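Local coordinates for protein probable endonuclease 4 (Thermotoga maritima, PDB 4HNO) that probably cleaves the DNA backbone at apurinic or apyrimidinic sites, as a metal-dependent endonuclease IV of base excision repair, at residues 67-72 with 104-109; 233-238 with 263-268; 123-128 with 164-169; 190-195 with 247-252. One frame throughout, in Å; residues are numbered along the deposited sequence. Where two conformers were deposited one is given.

Contact 1 of 4, residues 67-72 with 104-109; sequences ENAFCH and LGIRYL. With ZN (zinc ion), chain B.
The carboxylate of Glu-67 is gripped by two side chains of 104-109: Tyr-108 OH donates to OE1 over 2.6 Å, on the syn lone pair, and Arg-107 NH1 meets OE2 at 2.8 Å in a salt bridge on the anti side. Glu-67 bends at chi2 (-61°), which sets CD on the side of 104-109. These bonds lie at the start of a beta-alpha-beta unit of the TIM barrel, in which helix 84-104 joins the parallel strands 69-72 and 108-115. One direct backbone bond ties the segments, Cys-71 N to Tyr-108 O at 3.0 Å; nearer Glu-67, a water bridges Ala-69 O and Arg-107 N instead. The rings of Phe-70 and Tyr-108 lie side by side with planes 27° apart but hardly overlap, their centroids 5.4 Å apart. Ile-106 CD1 touches Ala-69 CB at 3.6 Å, and its CG2 lies near Cys-71 SG. At the end of strand 69-72, His-72 reaches the zinc ion that His-112 and Glu-147 also bind, its NE2 2.0 Å from the metal.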
loop_
_atom_site.group_PDB
_atom_site.type_symbol
_atom_site.label_atom_id
_atom_site.label_comp_id
_atom_site.label_asym_id
_atom_site.label_seq_id
_atom_site.Cartn_x
_atom_site.Cartn_y
_atom_site.Cartn_z
ATOM N N GLU A 67 9.215 1.136 10.775
ATOM C CA GLU A 67 8.300 2.063 10.100
ATOM C C GLU A 67 8.303 1.890 8.598
ATOM O O GLU A 67 7.545 2.545 7.911
ATOM C CB GLU A 67 8.646 3.504 10.434
ATOM C CG GLU A 67 8.246 3.882 11.825
ATOM C CD GLU A 67 6.759 3.757 12.038
ATOM O OE1 GLU A 67 5.993 4.407 11.286
ATOM O OE2 GLU A 67 6.355 2.979 12.928
ATOM N N ASN A 68 9.155 1.003 8.102
ATOM C CA ASN A 68 9.318 0.775 6.679
ATOM C C ASN A 68 8.870 -0.622 6.242
ATOM O O ASN A 68 9.190 -1.026 5.124
ATOM C CB ASN A 68 10.783 0.949 6.259
ATOM C CG ASN A 68 11.356 2.342 6.551
ATOM O OD1 ASN A 68 10.699 3.269 7.052
ATOM N ND2 ASN A 68 12.630 2.477 6.227
ATOM N N ALA A 69 8.148 -1.327 7.114
ATOM C CA ALA A 69 7.720 -2.692 6.867
ATOM C C ALA A 69 6.199 -2.731 6.910
ATOM O O ALA A 69 5.587 -2.272 7.877
ATOM C CB ALA A 69 8.316 -3.633 7.916
ATOM N N PHE A 70 5.598 -3.280 5.866
ATOM C CA PHE A 70 4.162 -3.208 5.686
ATOM C C PHE A 70 3.606 -4.562 5.273
ATOM O O PHE A 70 4.249 -5.285 4.512
ATOM C CB PHE A 70 3.822 -2.200 4.548
ATOM C CG PHE A 70 4.423 -0.849 4.748
ATOM C CD1 PHE A 70 5.702 -0.570 4.296
ATOM C CD2 PHE A 70 3.718 0.160 5.401
ATOM C CE1 PHE A 70 6.255 0.672 4.453
ATOM C CE2 PHE A 70 4.266 1.401 5.572
ATOM C CZ PHE A 70 5.547 1.654 5.087
ATOM N N CYS A 71 2.380 -4.862 5.684
ATOM C CA CYS A 71 1.633 -5.951 5.097
ATOM C C CYS A 71 0.574 -5.396 4.154
ATOM O O CYS A 71 0.011 -4.333 4.403
ATOM C CB CYS A 71 0.942 -6.836 6.129
ATOM S SG CYS A 71 1.984 -8.093 6.899
ATOM N N HIS A 72 0.310 -6.117 3.078
ATOM C CA HIS A 72 -0.835 -5.869 2.196
ATOM C C HIS A 72 -1.862 -6.960 2.457
ATOM O O HIS A 72 -1.540 -8.130 2.483
ATOM C CB HIS A 72 -0.422 -5.906 0.724
ATOM C CG HIS A 72 -1.396 -5.254 -0.218
ATOM N ND1 HIS A 72 -2.700 -5.660 -0.378
ATOM C CD2 HIS A 72 -1.227 -4.211 -1.065
ATOM C CE1 HIS A 72 -3.290 -4.880 -1.281
ATOM N NE2 HIS A 72 -2.415 -3.991 -1.723
ATOM N N LEU A 104 3.933 -10.787 14.147
ATOM C CA LEU A 104 5.196 -10.492 13.483
ATOM C C LEU A 104 5.857 -9.196 13.954
ATOM O O LEU A 104 7.050 -9.012 13.722
ATOM C CB LEU A 104 4.993 -10.410 11.968
ATOM C CG LEU A 104 4.604 -11.704 11.272
ATOM C CD1 LEU A 104 4.299 -11.433 9.805
ATOM C CD2 LEU A 104 5.678 -12.780 11.411
ATOM N N GLY A 105 5.078 -8.303 14.554
ATOM C CA GLY A 105 5.529 -6.976 14.891
ATOM C C GLY A 105 5.270 -5.923 13.804
ATOM O O GLY A 105 5.635 -4.771 13.973
ATOM N N ILE A 106 4.654 -6.317 12.708
ATOM C CA ILE A 106 4.357 -5.384 11.628
ATOM C C ILE A 106 3.290 -4.397 12.105
ATOM O O ILE A 106 2.281 -4.771 12.708
ATOM C CB ILE A 106 3.907 -6.162 10.370
ATOM C CG1 ILE A 106 5.045 -7.003 9.793
ATOM C CG2 ILE A 106 3.312 -5.244 9.329
ATOM C CD1 ILE A 106 6.077 -6.225 9.052
ATOM N N ARG A 107 3.532 -3.137 11.782
ATOM C CA ARG A 107 2.769 -2.037 12.320
ATOM C C ARG A 107 1.600 -1.577 11.435
ATOM O O ARG A 107 0.736 -0.844 11.892
ATOM C CB ARG A 107 3.729 -0.874 12.559
ATOM C CG ARG A 107 4.755 -1.193 13.619
ATOM C CD ARG A 107 5.726 -0.055 13.835
ATOM N NE ARG A 107 6.700 -0.448 14.854
ATOM C CZ ARG A 107 7.755 0.273 15.196
ATOM N NH1 ARG A 107 7.992 1.430 14.600
ATOM N NH2 ARG A 107 8.590 -0.172 16.121
ATOM N N TYR A 108 1.622 -1.997 10.179
ATOM C CA TYR A 108 0.737 -1.445 9.146
ATOM C C TYR A 108 0.173 -2.572 8.291
ATOM O O TYR A 108 0.912 -3.436 7.820
ATOM C CB TYR A 108 1.516 -0.525 8.220
ATOM C CG TYR A 108 2.070 0.684 8.891
ATOM C CD1 TYR A 108 3.421 0.871 9.057
ATOM C CD2 TYR A 108 1.203 1.650 9.360
ATOM C CE1 TYR A 108 3.904 2.005 9.703
ATOM C CE2 TYR A 108 1.666 2.769 10.005
ATOM C CZ TYR A 108 3.016 2.949 10.175
ATOM O OH TYR A 108 3.434 4.089 10.834
ATOM N N LEU A 109 -1.127 -2.478 8.028
ATOM C CA LEU A 109 -1.838 -3.413 7.162
ATOM C C LEU A 109 -2.594 -2.592 6.128
ATOM O O LEU A 109 -3.524 -1.854 6.468
ATOM C CB LEU A 109 -2.809 -4.272 7.985
ATOM C CG LEU A 109 -3.647 -5.267 7.181
ATOM C CD1 LEU A 109 -2.798 -6.268 6.422
ATOM C CD2 LEU A 109 -4.590 -5.990 8.114
HETATM ZN ZN ZN B . -2.843 -2.581 -3.151
HETATM O O HOH W 1 6.029 -2.646 10.535
HETATM O O HOH W 2 -1.574 -2.419 -4.581
#

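Contact 2 of 4, residues 233-238 with 263-268; sequences HERIGS and ETPGGN. With MN (manganese (II) ion), chain C; MN (manganese (II) ion), chain E.
His-233 ND1 donates to the backbone oxygen of Glu-263 at 2.8 Å, with an N-H...O angle of 167°; the acceptor is in the ring plane, while the donor stands above the carbonyl plane. This bond fixes the imidazole's rotation and leaves His-233 NE2 for the metal, 2.1 Å from the manganese ion; zinc is also seen at this site. Glu-263 OE1 binds a second manganese at 2.1 Å, shared with Asp-181, His-218 and Glu-147, with Gln-33 as a further polar partner; its backbone O is thus second shell to His-233. Packing is tight here: Thr-264 CG2 lies 3.2 Å from Glu-234 O, and Pro-265 CG approaches His-233 O at 3.4 Å. The Arg-235 side chain fits more loosely, CG 4.1 Å from Pro-265 CD, though that CD packs on its backbone N; Glu-273 and Asp-274 engage its guanidinium. Turn 235-238 leads off to exposed Ser-238, Ile-236 staying buried. Strand 233-234 pairs antiparallel with strand 214-222, while 263-268 runs from strand 260-262 into helix 268-284.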
loop_
_atom_site.group_PDB
_atom_site.type_symbol
_atom_site.label_atom_id
_atom_site.label_comp_id
_atom_site.label_asym_id
_atom_site.label_seq_id
_atom_site.Cartn_x
_atom_site.Cartn_y
_atom_site.Cartn_z
ATOM N N HIS A 233 0.144 -2.220 -13.797
ATOM C CA HIS A 233 1.386 -1.628 -13.374
ATOM C C HIS A 233 2.483 -1.894 -14.404
ATOM O O HIS A 233 2.467 -2.895 -15.122
ATOM C CB HIS A 233 1.852 -2.220 -12.039
ATOM C CG HIS A 233 0.856 -2.146 -10.921
ATOM N ND1 HIS A 233 1.181 -2.587 -9.660
ATOM C CD2 HIS A 233 -0.442 -1.763 -10.851
ATOM C CE1 HIS A 233 0.121 -2.461 -8.866
ATOM N NE2 HIS A 233 -0.883 -1.972 -9.569
ATOM N N GLU A 234 3.470 -1.012 -14.419
ATOM C CA GLU A 234 4.602 -1.120 -15.320
ATOM C C GLU A 234 5.881 -0.815 -14.535
ATOM O O GLU A 234 5.879 -0.090 -13.535
ATOM C CB GLU A 234 4.414 -0.163 -16.518
ATOM C CG GLU A 234 5.528 -0.161 -17.570
ATOM C CD GLU A 234 5.758 -1.525 -18.175
ATOM O OE1 GLU A 234 5.309 -1.729 -19.317
ATOM O OE2 GLU A 234 6.384 -2.389 -17.509
ATOM N N ARG A 235 6.971 -1.387 -15.035
ATOM C CA ARG A 235 8.307 -1.154 -14.511
ATOM C C ARG A 235 8.662 0.327 -14.532
ATOM O O ARG A 235 8.289 1.053 -15.449
ATOM C CB ARG A 235 9.316 -1.949 -15.348
ATOM C CG ARG A 235 8.942 -3.431 -15.348
ATOM C CD ARG A 235 10.030 -4.374 -15.687
ATOM N NE ARG A 235 11.186 -4.169 -14.842
ATOM C CZ ARG A 235 12.351 -4.726 -15.100
ATOM N NH1 ARG A 235 12.484 -5.527 -16.150
ATOM N NH2 ARG A 235 13.373 -4.480 -14.319
ATOM N N ILE A 236 9.398 0.769 -13.522
ATOM C CA ILE A 236 9.733 2.182 -13.388
ATOM C C ILE A 236 10.464 2.665 -14.624
ATOM O O ILE A 236 11.511 2.124 -15.005
ATOM C CB ILE A 236 10.625 2.424 -12.151
ATOM C CG1 ILE A 236 9.936 1.946 -10.856
ATOM C CG2 ILE A 236 11.021 3.894 -12.065
ATOM C CD1 ILE A 236 8.605 2.560 -10.612
ATOM N N GLY A 237 9.918 3.707 -15.245
ATOM C CA GLY A 237 10.534 4.303 -16.416
ATOM C C GLY A 237 10.076 3.718 -17.734
ATOM O O GLY A 237 10.403 4.253 -18.782
ATOM N N SER A 238 9.317 2.630 -17.689
ATOM C CA SER A 238 8.881 1.962 -18.901
ATOM C C SER A 238 7.453 2.276 -19.293
ATOM O O SER A 238 6.980 1.773 -20.308
ATOM C CB SER A 238 9.061 0.459 -18.777
ATOM O OG SER A 238 10.436 0.163 -18.757
ATOM N N GLU A 263 5.542 -2.251 -6.710
ATOM C CA GLU A 263 4.637 -3.364 -7.024
ATOM C C GLU A 263 4.648 -3.575 -8.534
ATOM O O GLU A 263 3.644 -3.893 -9.164
ATOM C CB GLU A 263 3.223 -3.129 -6.534
ATOM C CG GLU A 263 3.099 -2.740 -5.081
ATOM C CD GLU A 263 1.674 -2.439 -4.728
ATOM O OE1 GLU A 263 1.102 -1.534 -5.409
ATOM O OE2 GLU A 263 1.110 -3.082 -3.822
ATOM N N THR A 264 5.814 -3.388 -9.120
ATOM C CA THR A 264 5.964 -3.418 -10.559
ATOM C C THR A 264 6.091 -4.882 -11.005
ATOM O O THR A 264 6.339 -5.773 -10.187
ATOM C CB THR A 264 7.175 -2.600 -10.967
ATOM O OG1 THR A 264 8.282 -3.066 -10.201
ATOM C CG2 THR A 264 6.978 -1.124 -10.698
ATOM N N PRO A 265 5.874 -5.147 -12.295
ATOM C CA PRO A 265 5.926 -6.534 -12.764
ATOM C C PRO A 265 7.260 -7.198 -12.466
ATOM O O PRO A 265 8.325 -6.576 -12.517
ATOM C CB PRO A 265 5.740 -6.395 -14.273
ATOM C CG PRO A 265 4.941 -5.146 -14.429
ATOM C CD PRO A 265 5.425 -4.223 -13.350
ATOM N N GLY A 266 7.198 -8.486 -12.154
ATOM C CA GLY A 266 8.404 -9.265 -11.933
ATOM C C GLY A 266 8.607 -9.667 -10.486
ATOM O O GLY A 266 7.715 -9.514 -9.647
ATOM N N GLY A 267 9.788 -10.200 -10.204
ATOM C CA GLY A 267 10.142 -10.632 -8.867
ATOM C C GLY A 267 11.332 -9.866 -8.322
ATOM O O GLY A 267 11.612 -8.746 -8.744
ATOM N N ASN A 268 12.049 -10.477 -7.383
ATOM C CA ASN A 268 13.162 -9.801 -6.721
ATOM C C ASN A 268 14.183 -9.219 -7.714
ATOM O O ASN A 268 14.669 -8.106 -7.536
ATOM C CB ASN A 268 13.846 -10.745 -5.723
ATOM C CG ASN A 268 13.056 -10.919 -4.420
ATOM O OD1 ASN A 268 11.988 -10.335 -4.225
ATOM N ND2 ASN A 268 13.596 -11.722 -3.520
HETATM MN MN MN C . -2.938 -2.186 -9.027
HETATM MN MN MN E . -0.727 -0.675 -4.793
HETATM O O HOH W 2 -1.574 -2.419 -4.581
#

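Contact 3 of 4, residues 123-128 with 164-169; sequences EGIDRI and KKIRDL
Ile-125 and Ile-166 bring two outer helices of the TIM barrel together, and their CA atoms, 6.0 Å apart, are the nearest pair across the contact. The local axes approach to 9.4 Å and cross at -42°, with both helices running in broadly the same direction. No hydrogen bond links the segments, so the evidence for association is apolar packing. From its CB, which points toward 164-169, Ile-125 divides. Its CG2 branch, anti to the backbone N, rests against Ile-166 CG1 at 3.9 Å and comes within 4.4 Å of Leu-169 CD1. The CG1 branch passes the same Ile-166 CG1 and, extended at chi2 (174°), carries CD1 to Lys-165 CB at 4.1 Å. Lys-165 therefore contributes its hydrocarbon, while its NZ turns to a salt bridge with Glu-161. Ile-166 is received between two isoleucines one helical turn apart: CG1 faces Ile-125, whereas its other branch and its tip face Ile-128. Strand 155-156 adds Ile-156, which touches all three isoleucines, and Pro-113 of strand 108-115 meets Ile-128 and Ile-166 from the barrel wall. Toward the surface the packing thins to Asp-126 OD2 beside Leu-169 CD1. On the buried side, Ile-128 meets Ile-166 methyl against methyl, CG2 to CG2 at 3.9 Å and CD1 to CD1 at 4.0 Å.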
loop_
_atom_site.group_PDB
_atom_site.type_symbol
_atom_site.label_atom_id
_atom_site.label_comp_id
_atom_site.label_asym_id
_atom_site.label_seq_id
_atom_site.Cartn_x
_atom_site.Cartn_y
_atom_site.Cartn_z
ATOM N N GLU A 123 -23.501 3.871 0.498
ATOM C CA GLU A 123 -23.815 2.681 1.251
ATOM C C GLU A 123 -22.577 1.787 1.390
ATOM O O GLU A 123 -22.355 1.179 2.439
ATOM C CB GLU A 123 -24.954 1.893 0.602
ATOM C CG GLU A 123 -26.233 2.688 0.456
ATOM C CD GLU A 123 -26.363 3.483 -0.862
ATOM O OE1 GLU A 123 -25.351 3.920 -1.447
ATOM O OE2 GLU A 123 -27.510 3.684 -1.318
ATOM N N GLY A 124 -21.761 1.726 0.343
ATOM C CA GLY A 124 -20.532 0.961 0.409
ATOM C C GLY A 124 -19.542 1.540 1.393
ATOM O O GLY A 124 -18.914 0.778 2.145
ATOM N N ILE A 125 -19.397 2.864 1.413
ATOM C CA ILE A 125 -18.549 3.503 2.407
ATOM C C ILE A 125 -19.023 3.151 3.799
ATOM O O ILE A 125 -18.212 2.843 4.673
ATOM C CB ILE A 125 -18.470 5.016 2.169
ATOM C CG1 ILE A 125 -17.585 5.263 0.947
ATOM C CG2 ILE A 125 -17.977 5.754 3.404
ATOM C CD1 ILE A 125 -17.530 6.705 0.505
ATOM N N ASP A 126 -20.332 3.199 4.041
ATOM C CA ASP A 126 -20.819 2.874 5.373
ATOM C C ASP A 126 -20.486 1.426 5.739
ATOM O O ASP A 126 -20.160 1.148 6.901
ATOM C CB ASP A 126 -22.316 3.138 5.496
ATOM C CG ASP A 126 -22.660 4.609 5.660
ATOM O OD1 ASP A 126 -23.838 4.943 5.433
ATOM O OD2 ASP A 126 -21.776 5.415 5.999
ATOM N N ARG A 127 -20.557 0.499 4.793
ATOM C CA ARG A 127 -20.197 -0.889 5.075
ATOM C C ARG A 127 -18.709 -1.007 5.391
ATOM O O ARG A 127 -18.327 -1.791 6.266
ATOM C CB ARG A 127 -20.584 -1.826 3.924
ATOM C CG ARG A 127 -22.087 -2.062 3.820
ATOM C CD ARG A 127 -22.447 -3.169 2.848
ATOM N NE ARG A 127 -22.105 -2.865 1.476
ATOM C CZ ARG A 127 -22.917 -2.279 0.600
ATOM N NH1 ARG A 127 -22.492 -2.092 -0.641
ATOM N NH2 ARG A 127 -24.147 -1.878 0.950
ATOM N N ILE A 128 -17.875 -0.262 4.678
ATOM C CA ILE A 128 -16.435 -0.286 4.945
ATOM C C ILE A 128 -16.181 0.238 6.360
ATOM O O ILE A 128 -15.418 -0.348 7.128
ATOM C CB ILE A 128 -15.662 0.526 3.922
ATOM C CG1 ILE A 128 -15.762 -0.096 2.535
ATOM C CG2 ILE A 128 -14.189 0.635 4.352
ATOM C CD1 ILE A 128 -15.339 0.857 1.434
ATOM N N LYS A 164 -10.992 9.780 2.591
ATOM C CA LYS A 164 -11.274 10.698 3.681
ATOM C C LYS A 164 -12.669 10.451 4.253
ATOM O O LYS A 164 -12.861 10.469 5.471
ATOM C CB LYS A 164 -11.135 12.148 3.179
ATOM C CG LYS A 164 -11.516 13.212 4.172
ATOM C CD LYS A 164 -12.995 13.574 4.239
ATOM C CE LYS A 164 -13.568 14.006 2.936
ATOM N NZ LYS A 164 -14.861 14.725 3.157
ATOM N N LYS A 165 -13.652 10.211 3.398
ATOM C CA LYS A 165 -15.003 9.974 3.886
ATOM C C LYS A 165 -15.023 8.748 4.798
ATOM O O LYS A 165 -15.689 8.752 5.828
ATOM C CB LYS A 165 -15.984 9.812 2.735
ATOM C CG LYS A 165 -16.359 11.106 2.041
ATOM C CD LYS A 165 -17.372 10.861 0.923
ATOM C CE LYS A 165 -18.027 12.119 0.441
ATOM N NZ LYS A 165 -17.129 12.939 -0.407
ATOM N N ILE A 166 -14.321 7.696 4.397
ATOM C CA ILE A 166 -14.215 6.500 5.222
ATOM C C ILE A 166 -13.508 6.822 6.531
ATOM O O ILE A 166 -14.027 6.557 7.621
ATOM C CB ILE A 166 -13.450 5.382 4.465
ATOM C CG1 ILE A 166 -14.211 4.921 3.239
ATOM C CG2 ILE A 166 -13.170 4.209 5.409
ATOM C CD1 ILE A 166 -13.342 4.187 2.228
ATOM N N ARG A 167 -12.302 7.366 6.427
ATOM C CA ARG A 167 -11.484 7.549 7.600
ATOM C C ARG A 167 -12.194 8.408 8.637
ATOM O O ARG A 167 -12.154 8.127 9.842
ATOM C CB ARG A 167 -10.149 8.181 7.216
ATOM C CG ARG A 167 -9.300 8.495 8.429
ATOM C CD ARG A 167 -7.862 8.880 8.077
ATOM N NE ARG A 167 -7.154 9.050 9.309
ATOM C CZ ARG A 167 -7.132 10.150 10.023
ATOM N NH1 ARG A 167 -7.622 11.269 9.541
ATOM N NH2 ARG A 167 -6.560 10.118 11.218
ATOM N N ASP A 168 -12.846 9.474 8.185
ATOM C CA ASP A 168 -13.411 10.429 9.114
ATOM C C ASP A 168 -14.608 9.852 9.890
ATOM O O ASP A 168 -14.972 10.385 10.931
ATOM C CB ASP A 168 -13.776 11.719 8.394
ATOM C CG ASP A 168 -12.555 12.568 8.043
ATOM O OD1 ASP A 168 -11.420 12.191 8.419
ATOM O OD2 ASP A 168 -12.747 13.613 7.391
ATOM N N LEU A 169 -15.177 8.748 9.420
ATOM C CA LEU A 169 -16.285 8.101 10.108
ATOM C C LEU A 169 -15.854 6.982 11.053
ATOM O O LEU A 169 -16.665 6.553 11.858
ATOM C CB LEU A 169 -17.280 7.530 9.092
ATOM C CG LEU A 169 -18.139 8.570 8.369
ATOM C CD1 LEU A 169 -18.784 7.946 7.144
ATOM C CD2 LEU A 169 -19.203 9.124 9.310
#

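Contact 4 of 4, residues 190-195 with 247-252; sequences YDITKK and AVFFSF. With EDO (1,2-ethanediol), chain J.
Ile-192 lays its CD1 methyl over one face of the Phe-249 ring, a CH-pi contact 4.0 Å from the centroid and 16° off the ring normal. The contact belongs to the outer layer of the TIM barrel, where the loop leading into helix 195-208 packs against helix 242-250. CG1 of Ile-192 sits between the backbone N and the carbonyl carbon (chi1 61°); CG2 also lies beside the ring, near CD1 and CE1 of Phe-249. Thr-182 touches both residues from helix 182-187, and Leu-201 adds to the apolar surroundings of Ile-192. One residue earlier in the helix, Val-248 presses its two methyls on the backbone of 193-195: CG1 lies 3.4 Å from Lys-195 N, at the start of helix 195-208, and CG2 is 3.6 Å from Thr-193 O. Phe-252 brings CZ to 3.7 Å from Lys-195 O, and its ring continues onto Val-198 and Leu-202.

No hydrogen bond crosses between the segments; the loop is shaped by its own. Asp-191 OD1 accepts from Thr-193 N in an Asx turn at 3.1 Å and, on its syn lone pair, from Thr-193 OG1 at 2.6 Å. Two donors on one oxygen would hold the carboxylate in place within the type I turn 191-194. Asp-191 OD2 accepts a 2.7 Å hydrogen bond from O2 of a 1,2-ethanediol probably left by the crystallisation liquor.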
loop_
_atom_site.group_PDB
_atom_site.type_symbol
_atom_site.label_atom_id
_atom_site.label_comp_id
_atom_site.label_asym_id
_atom_site.label_seq_id
_atom_site.Cartn_x
_atom_site.Cartn_y
_atom_site.Cartn_z
ATOM N N TYR A 190 -4.574 11.669 -11.305
ATOM C CA TYR A 190 -3.567 12.325 -10.491
ATOM C C TYR A 190 -2.269 12.359 -11.276
ATOM O O TYR A 190 -1.540 11.359 -11.362
ATOM C CB TYR A 190 -3.387 11.630 -9.147
ATOM C CG TYR A 190 -4.568 11.782 -8.219
ATOM C CD1 TYR A 190 -5.510 10.773 -8.071
ATOM C CD2 TYR A 190 -4.736 12.929 -7.475
ATOM C CE1 TYR A 190 -6.578 10.915 -7.192
ATOM C CE2 TYR A 190 -5.786 13.080 -6.601
ATOM C CZ TYR A 190 -6.707 12.068 -6.456
ATOM O OH TYR A 190 -7.773 12.205 -5.596
ATOM N N ASP A 191 -2.013 13.511 -11.891
ATOM C CA ASP A 191 -0.924 13.647 -12.848
ATOM C C ASP A 191 0.352 14.078 -12.155
ATOM O O ASP A 191 0.678 15.258 -12.069
ATOM C CB ASP A 191 -1.301 14.643 -13.930
ATOM C CG ASP A 191 -0.275 14.729 -15.028
ATOM O OD1 ASP A 191 0.702 13.952 -14.964
ATOM O OD2 ASP A 191 -0.454 15.565 -15.939
ATOM N N ILE A 192 1.103 13.098 -11.674
ATOM C CA ILE A 192 2.359 13.350 -10.984
ATOM C C ILE A 192 3.521 13.631 -11.942
ATOM O O ILE A 192 4.659 13.781 -11.499
ATOM C CB ILE A 192 2.741 12.189 -10.021
ATOM C CG1 ILE A 192 2.924 10.855 -10.770
ATOM C CG2 ILE A 192 1.733 12.087 -8.891
ATOM C CD1 ILE A 192 3.580 9.790 -9.919
ATOM N N THR A 193 3.240 13.702 -13.242
ATOM C CA THR A 193 4.288 13.968 -14.225
ATOM C C THR A 193 4.562 15.449 -14.388
ATOM O O THR A 193 5.522 15.824 -15.070
ATOM C CB THR A 193 3.985 13.377 -15.631
ATOM O OG1 THR A 193 2.967 14.137 -16.306
ATOM C CG2 THR A 193 3.613 11.919 -15.539
ATOM N N LYS A 194 3.736 16.286 -13.777
ATOM C CA LYS A 194 3.913 17.727 -13.815
ATOM C C LYS A 194 4.026 18.230 -12.372
ATOM O O LYS A 194 3.316 17.773 -11.485
ATOM C CB LYS A 194 2.736 18.410 -14.540
ATOM C CG LYS A 194 2.619 18.023 -16.019
ATOM C CD LYS A 194 1.602 18.874 -16.780
ATOM C CE LYS A 194 2.237 20.123 -17.402
ATOM N NZ LYS A 194 1.237 21.013 -18.083
ATOM N N LYS A 195 4.911 19.191 -12.136
ATOM C CA LYS A 195 5.115 19.650 -10.771
ATOM C C LYS A 195 3.816 20.208 -10.174
ATOM O O LYS A 195 3.561 20.018 -8.980
ATOM C CB LYS A 195 6.265 20.662 -10.672
ATOM C CG LYS A 195 6.056 21.949 -11.432
ATOM C CD LYS A 195 7.221 22.908 -11.208
ATOM C CE LYS A 195 7.108 24.130 -12.099
ATOM N NZ LYS A 195 5.861 24.895 -11.837
ATOM N N ALA A 247 10.941 11.696 -12.185
ATOM C CA ALA A 247 11.887 12.710 -11.733
ATOM C C ALA A 247 11.160 13.882 -11.084
ATOM O O ALA A 247 11.617 14.409 -10.092
ATOM C CB ALA A 247 12.740 13.178 -12.896
ATOM N N VAL A 248 10.035 14.307 -11.653
ATOM C CA VAL A 248 9.239 15.364 -11.046
ATOM C C VAL A 248 8.733 14.934 -9.662
ATOM O O VAL A 248 8.901 15.634 -8.670
ATOM C CB VAL A 248 8.064 15.748 -11.966
ATOM C CG1 VAL A 248 7.113 16.692 -11.261
ATOM C CG2 VAL A 248 8.589 16.374 -13.260
ATOM N N PHE A 249 8.141 13.756 -9.590
ATOM C CA PHE A 249 7.589 13.249 -8.327
ATOM C C PHE A 249 8.669 13.147 -7.250
ATOM O O PHE A 249 8.453 13.572 -6.122
ATOM C CB PHE A 249 6.991 11.886 -8.632
ATOM C CG PHE A 249 6.222 11.250 -7.501
ATOM C CD1 PHE A 249 5.066 11.824 -7.000
ATOM C CD2 PHE A 249 6.588 9.996 -7.036
ATOM C CE1 PHE A 249 4.312 11.186 -6.029
ATOM C CE2 PHE A 249 5.829 9.361 -6.069
ATOM C CZ PHE A 249 4.692 9.959 -5.579
ATOM N N PHE A 250 9.828 12.614 -7.612
ATOM C CA PHE A 250 10.905 12.387 -6.664
ATOM C C PHE A 250 11.498 13.680 -6.136
ATOM O O PHE A 250 12.174 13.678 -5.107
ATOM C CB PHE A 250 12.056 11.620 -7.312
ATOM C CG PHE A 250 11.736 10.207 -7.748
ATOM C CD1 PHE A 250 10.663 9.496 -7.249
ATOM C CD2 PHE A 250 12.572 9.595 -8.668
ATOM C CE1 PHE A 250 10.446 8.196 -7.671
ATOM C CE2 PHE A 250 12.349 8.311 -9.088
ATOM C CZ PHE A 250 11.289 7.606 -8.593
ATOM N N SER A 251 11.297 14.777 -6.856
ATOM C CA SER A 251 11.937 16.038 -6.499
ATOM C C SER A 251 11.339 16.683 -5.255
ATOM O O SER A 251 11.954 17.570 -4.674
ATOM C CB SER A 251 11.894 17.016 -7.677
ATOM O OG SER A 251 10.604 17.555 -7.876
ATOM N N PHE A 252 10.167 16.229 -4.830
ATOM C CA PHE A 252 9.512 16.792 -3.659
ATOM C C PHE A 252 9.992 16.119 -2.396
ATOM O O PHE A 252 9.908 14.901 -2.251
ATOM C CB PHE A 252 7.997 16.653 -3.799
ATOM C CG PHE A 252 7.410 17.610 -4.785
ATOM C CD1 PHE A 252 7.498 17.355 -6.145
ATOM C CD2 PHE A 252 6.813 18.775 -4.363
ATOM C CE1 PHE A 252 6.981 18.249 -7.061
ATOM C CE2 PHE A 252 6.288 19.661 -5.276
ATOM C CZ PHE A 252 6.375 19.397 -6.625
HETATM C C1 EDO J . 0.390 13.226 -18.535
HETATM O O1 EDO J . 1.793 12.987 -18.721
HETATM C C2 EDO J . 0.015 14.600 -19.086
HETATM O O2 EDO J . 0.682 15.643 -18.351
#

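How the contacts relate
All four contacts lie in one TIM barrel. Contacts 1 and 2 reach its central sheet, their centres 22 Å apart, and meet at the metal site: His-72 CD2 is 3.8 Å from Glu-263 OE2, and one metal-bound water belongs to both. Contacts 3 and 4 join outer helices and loops, with centres about 29 Å apart. Along the chain, contact 1 closes before contact 3 opens, and strand 108-115 leads on to helix 121-136. Contacts 2 and 4 come last and interleave, their segments alternating along the chain, with nearest atoms about 5 Å apart; strand 233-234 is followed by helix 242-250. Metal ligands thus come from the inner pair, while the outer pair packs the surrounding shell.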